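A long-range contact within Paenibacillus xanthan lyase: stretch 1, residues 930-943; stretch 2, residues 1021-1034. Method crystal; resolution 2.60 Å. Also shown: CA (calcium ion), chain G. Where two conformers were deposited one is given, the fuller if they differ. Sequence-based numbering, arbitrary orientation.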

# COMPACT_ATOMS: atom_id res chain seq x y z
N THR A 930 16.14 -64.34 -12.71
CA THR A 930 16.68 -63.05 -12.23
C THR A 930 17.46 -62.30 -13.32
O THR A 930 18.45 -61.61 -13.03
CB THR A 930 17.56 -63.14 -10.95
OG1 THR A 930 18.82 -63.74 -11.27
CG2 THR A 930 16.86 -63.94 -9.87
N ASP A 931 16.98 -62.43 -14.56
CA ASP A 931 17.50 -61.67 -15.69
C ASP A 931 16.74 -60.36 -15.77
O ASP A 931 16.67 -59.72 -16.81
CB ASP A 931 17.40 -62.45 -16.99
CG ASP A 931 18.74 -63.03 -17.42
OD1 ASP A 931 19.79 -62.56 -16.92
OD2 ASP A 931 18.73 -63.94 -18.28
N ARG A 932 16.12 -60.02 -14.64
CA ARG A 932 15.84 -58.64 -14.25
C ARG A 932 14.53 -58.01 -14.73
O ARG A 932 13.59 -58.68 -15.16
CB ARG A 932 17.04 -57.72 -14.54
CG ARG A 932 18.38 -58.21 -14.01
CD ARG A 932 18.85 -57.43 -12.80
NE ARG A 932 18.85 -56.00 -13.04
CZ ARG A 932 18.11 -55.13 -12.36
NH1 ARG A 932 17.32 -55.57 -11.39
NH2 ARG A 932 18.17 -53.84 -12.64
N TYR A 933 14.55 -56.68 -14.65
CA TYR A 933 13.36 -55.83 -14.60
C TYR A 933 12.04 -56.30 -13.99
O TYR A 933 11.28 -57.07 -14.57
CB TYR A 933 13.18 -54.91 -15.81
CG TYR A 933 12.88 -53.52 -15.30
CD1 TYR A 933 13.90 -52.63 -14.99
CD2 TYR A 933 11.57 -53.13 -15.04
CE1 TYR A 933 13.62 -51.37 -14.48
CE2 TYR A 933 11.28 -51.89 -14.54
CZ TYR A 933 12.31 -51.00 -14.26
OH TYR A 933 12.00 -49.76 -13.76
N GLY A 934 11.80 -55.77 -12.79
CA GLY A 934 10.64 -56.09 -11.97
C GLY A 934 10.87 -57.37 -11.20
O GLY A 934 12.01 -57.85 -11.07
N ALA A 935 9.80 -57.93 -10.66
CA ALA A 935 9.86 -59.24 -10.04
C ALA A 935 10.00 -60.29 -11.13
O ALA A 935 10.95 -61.08 -11.15
CB ALA A 935 8.59 -59.49 -9.24
N ASP A 936 9.05 -60.26 -12.06
CA ASP A 936 8.85 -61.34 -13.01
C ASP A 936 9.09 -60.92 -14.46
O ASP A 936 9.46 -59.77 -14.75
CB ASP A 936 7.41 -61.85 -12.88
CG ASP A 936 6.36 -60.79 -13.24
OD1 ASP A 936 6.73 -59.60 -13.40
OD2 ASP A 936 5.17 -61.14 -13.34
N TYR A 937 8.89 -61.87 -15.37
CA TYR A 937 8.77 -61.64 -16.80
C TYR A 937 7.74 -62.62 -17.33
O TYR A 937 7.28 -63.48 -16.60
CB TYR A 937 10.12 -61.84 -17.51
CG TYR A 937 10.84 -63.11 -17.11
CD1 TYR A 937 10.57 -64.32 -17.73
CD2 TYR A 937 11.81 -63.09 -16.11
CE1 TYR A 937 11.24 -65.47 -17.37
CE2 TYR A 937 12.48 -64.23 -15.74
CZ TYR A 937 12.20 -65.42 -16.37
OH TYR A 937 12.87 -66.57 -16.00
N ILE A 938 7.36 -62.49 -18.60
CA ILE A 938 6.39 -63.42 -19.17
C ILE A 938 6.92 -64.13 -20.42
O ILE A 938 7.88 -63.67 -21.04
CB ILE A 938 5.03 -62.73 -19.45
CG1 ILE A 938 5.21 -61.51 -20.34
CG2 ILE A 938 4.37 -62.33 -18.15
CD1 ILE A 938 3.90 -60.85 -20.73
N HIS A 939 6.31 -65.26 -20.77
CA HIS A 939 6.71 -66.01 -21.97
C HIS A 939 5.54 -66.71 -22.66
O HIS A 939 4.50 -66.96 -22.04
CB HIS A 939 7.87 -66.98 -21.67
CG HIS A 939 7.52 -68.08 -20.71
ND1 HIS A 939 6.61 -69.07 -21.00
CD2 HIS A 939 7.99 -68.36 -19.47
CE1 HIS A 939 6.52 -69.90 -19.98
NE2 HIS A 939 7.35 -69.50 -19.04
N ASP A 940 5.72 -67.02 -23.94
CA ASP A 940 4.64 -67.57 -24.77
C ASP A 940 4.53 -69.09 -24.67
O ASP A 940 3.61 -69.69 -25.24
CB ASP A 940 4.80 -67.14 -26.23
CG ASP A 940 6.00 -67.79 -26.91
OD1 ASP A 940 7.03 -68.02 -26.23
OD2 ASP A 940 5.91 -68.06 -28.13
N GLY A 941 5.46 -69.71 -23.95
CA GLY A 941 5.45 -71.14 -23.75
C GLY A 941 5.79 -71.91 -25.01
O GLY A 941 5.35 -73.04 -25.19
N ASN A 942 6.60 -71.28 -25.87
CA ASN A 942 7.01 -71.85 -27.16
C ASN A 942 5.86 -72.47 -27.94
O ASN A 942 6.02 -73.51 -28.57
CB ASN A 942 8.14 -72.87 -26.99
CG ASN A 942 9.07 -72.93 -28.20
OD1 ASN A 942 8.70 -72.50 -29.30
ND2 ASN A 942 10.28 -73.45 -28.01
N THR A 943 4.69 -71.84 -27.89
CA THR A 943 3.53 -72.36 -28.61
C THR A 943 2.55 -71.26 -28.98
O THR A 943 2.57 -70.17 -28.40
CB THR A 943 2.81 -73.46 -27.79
OG1 THR A 943 1.67 -73.93 -28.53
CG2 THR A 943 2.37 -72.92 -26.44
N ARG A 1021 6.22 -59.70 -31.22
CA ARG A 1021 5.43 -60.71 -31.92
C ARG A 1021 6.10 -62.07 -31.79
O ARG A 1021 7.25 -62.16 -31.35
CB ARG A 1021 5.26 -60.34 -33.40
CG ARG A 1021 4.18 -59.29 -33.69
CD ARG A 1021 4.55 -58.43 -34.91
NE ARG A 1021 5.23 -59.22 -35.94
CZ ARG A 1021 6.27 -58.80 -36.66
NH1 ARG A 1021 6.76 -57.58 -36.47
NH2 ARG A 1021 6.82 -59.58 -37.57
N THR A 1022 5.39 -63.13 -32.16
CA THR A 1022 5.92 -64.49 -32.00
C THR A 1022 6.01 -65.27 -33.32
O THR A 1022 6.35 -66.45 -33.32
CB THR A 1022 5.10 -65.29 -30.97
OG1 THR A 1022 3.74 -65.36 -31.40
CG2 THR A 1022 5.17 -64.64 -29.59
N ASP A 1023 5.71 -64.60 -34.43
CA ASP A 1023 5.70 -65.22 -35.75
C ASP A 1023 7.04 -65.88 -36.09
O ASP A 1023 8.09 -65.24 -35.99
CB ASP A 1023 5.36 -64.18 -36.83
CG ASP A 1023 4.07 -63.42 -36.54
OD1 ASP A 1023 4.12 -62.45 -35.75
OD2 ASP A 1023 3.02 -63.78 -37.10
N ALA A 1024 6.98 -67.16 -36.45
CA ALA A 1024 8.15 -67.91 -36.94
C ALA A 1024 9.30 -68.06 -35.94
O ALA A 1024 10.42 -68.37 -36.33
CB ALA A 1024 8.66 -67.32 -38.25
N THR A 1025 9.02 -67.85 -34.65
CA THR A 1025 10.07 -67.93 -33.64
C THR A 1025 10.50 -69.37 -33.35
O THR A 1025 9.67 -70.27 -33.22
CB THR A 1025 9.66 -67.21 -32.33
OG1 THR A 1025 8.27 -67.45 -32.05
CG2 THR A 1025 9.88 -65.71 -32.47
N ASN A 1026 11.82 -69.56 -33.27
CA ASN A 1026 12.40 -70.90 -33.13
C ASN A 1026 12.61 -71.36 -31.69
O ASN A 1026 13.30 -72.36 -31.44
CB ASN A 1026 13.69 -71.00 -33.95
CG ASN A 1026 14.77 -70.03 -33.49
OD1 ASN A 1026 14.93 -69.78 -32.29
ND2 ASN A 1026 15.51 -69.49 -34.44
N GLY A 1027 12.03 -70.63 -30.75
CA GLY A 1027 12.13 -70.95 -29.34
C GLY A 1027 11.18 -70.12 -28.49
O GLY A 1027 10.20 -69.56 -28.98
N TYR A 1028 11.48 -70.05 -27.19
CA TYR A 1028 10.65 -69.30 -26.25
C TYR A 1028 10.74 -67.79 -26.47
O TYR A 1028 11.83 -67.25 -26.65
CB TYR A 1028 11.03 -69.64 -24.81
CG TYR A 1028 10.45 -70.94 -24.30
CD1 TYR A 1028 9.15 -71.00 -23.82
CD2 TYR A 1028 11.20 -72.11 -24.29
CE1 TYR A 1028 8.61 -72.18 -23.35
CE2 TYR A 1028 10.67 -73.30 -23.82
CZ TYR A 1028 9.37 -73.33 -23.36
OH TYR A 1028 8.82 -74.50 -22.89
N VAL A 1029 9.59 -67.12 -26.44
CA VAL A 1029 9.56 -65.67 -26.58
C VAL A 1029 9.29 -64.98 -25.23
O VAL A 1029 8.22 -65.13 -24.65
CB VAL A 1029 8.49 -65.23 -27.61
CG1 VAL A 1029 8.43 -63.70 -27.71
CG2 VAL A 1029 8.78 -65.84 -28.96
N VAL A 1030 10.28 -64.23 -24.74
CA VAL A 1030 10.16 -63.53 -23.46
C VAL A 1030 9.78 -62.06 -23.65
O VAL A 1030 10.29 -61.38 -24.54
CB VAL A 1030 11.48 -63.63 -22.64
CG1 VAL A 1030 11.50 -62.64 -21.48
CG2 VAL A 1030 11.69 -65.06 -22.14
N ALA A 1031 8.86 -61.57 -22.81
CA ALA A 1031 8.52 -60.15 -22.76
C ALA A 1031 8.79 -59.61 -21.35
O ALA A 1031 8.28 -60.16 -20.37
CB ALA A 1031 7.05 -59.95 -23.14
N ASP A 1032 9.58 -58.55 -21.25
CA ASP A 1032 9.99 -58.02 -19.95
C ASP A 1032 9.75 -56.51 -19.82
O ASP A 1032 8.73 -56.08 -19.28
CB ASP A 1032 11.46 -58.37 -19.68
CG ASP A 1032 11.89 -58.06 -18.26
OD1 ASP A 1032 11.02 -57.99 -17.36
OD2 ASP A 1032 13.11 -57.90 -18.04
N ALA A 1033 10.70 -55.71 -20.31
CA ALA A 1033 10.60 -54.25 -20.19
C ALA A 1033 11.28 -53.45 -21.32
O ALA A 1033 12.28 -53.89 -21.90
CB ALA A 1033 11.12 -53.80 -18.82
N VAL A 1034 10.71 -52.28 -21.60
CA VAL A 1034 11.30 -51.32 -22.53
C VAL A 1034 11.61 -50.00 -21.82
O VAL A 1034 11.04 -49.71 -20.77
CB VAL A 1034 10.37 -51.04 -23.73
CG1 VAL A 1034 9.97 -52.35 -24.40
CG2 VAL A 1034 9.14 -50.28 -23.28
CA CA G . 9.26 -57.57 -15.63

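The two stretches run antiparallel and meet as a very short piece of sheet. Ile938 and Ala1031 form the hydrogen-bonded pair, closed both ways: Ile938 N to Ala1031 O at 3.1 Å and Ala1031 N to Ile938 O at 2.9 Å, both nearly straight. His939 and Val1030 follow as the non-hydrogen-bonded pair, where His939 CA lies 3.2 Å from Val1029 O in a CA-H...O contact. The ladder then changes character. Asp940 N still donates to Val1029 O (3.2 Å), but the reply comes from a side chain, Val1029 N giving its hydrogen to Asp940 OD1 at 2.7 Å, so a carboxylate stands in for a backbone carbonyl where the strand gives way to loop.

Side chains alternate in step with this register. On one face Ile938 CG1 packs 3.7 Å from Ala1031 CB, a large residue against a small one; His939 and Val1030 share the other face. Farther along, the Tyr1028 ring turns its edge to the face of His939, while Asn942 CB sits over a Tyr1028 face, 3.7 Å from the ring centroid.

At the other end, calcium does the joining. Tyr933 O (2.3 Å), Asp936 O (2.4 Å) and Asp1032 OD1 (2.5 Å) all bind CA, which lets oxygens without a proton between them gather closely. Beside it, Tyr933 CB rests 3.8 Å from Ala1033 CB.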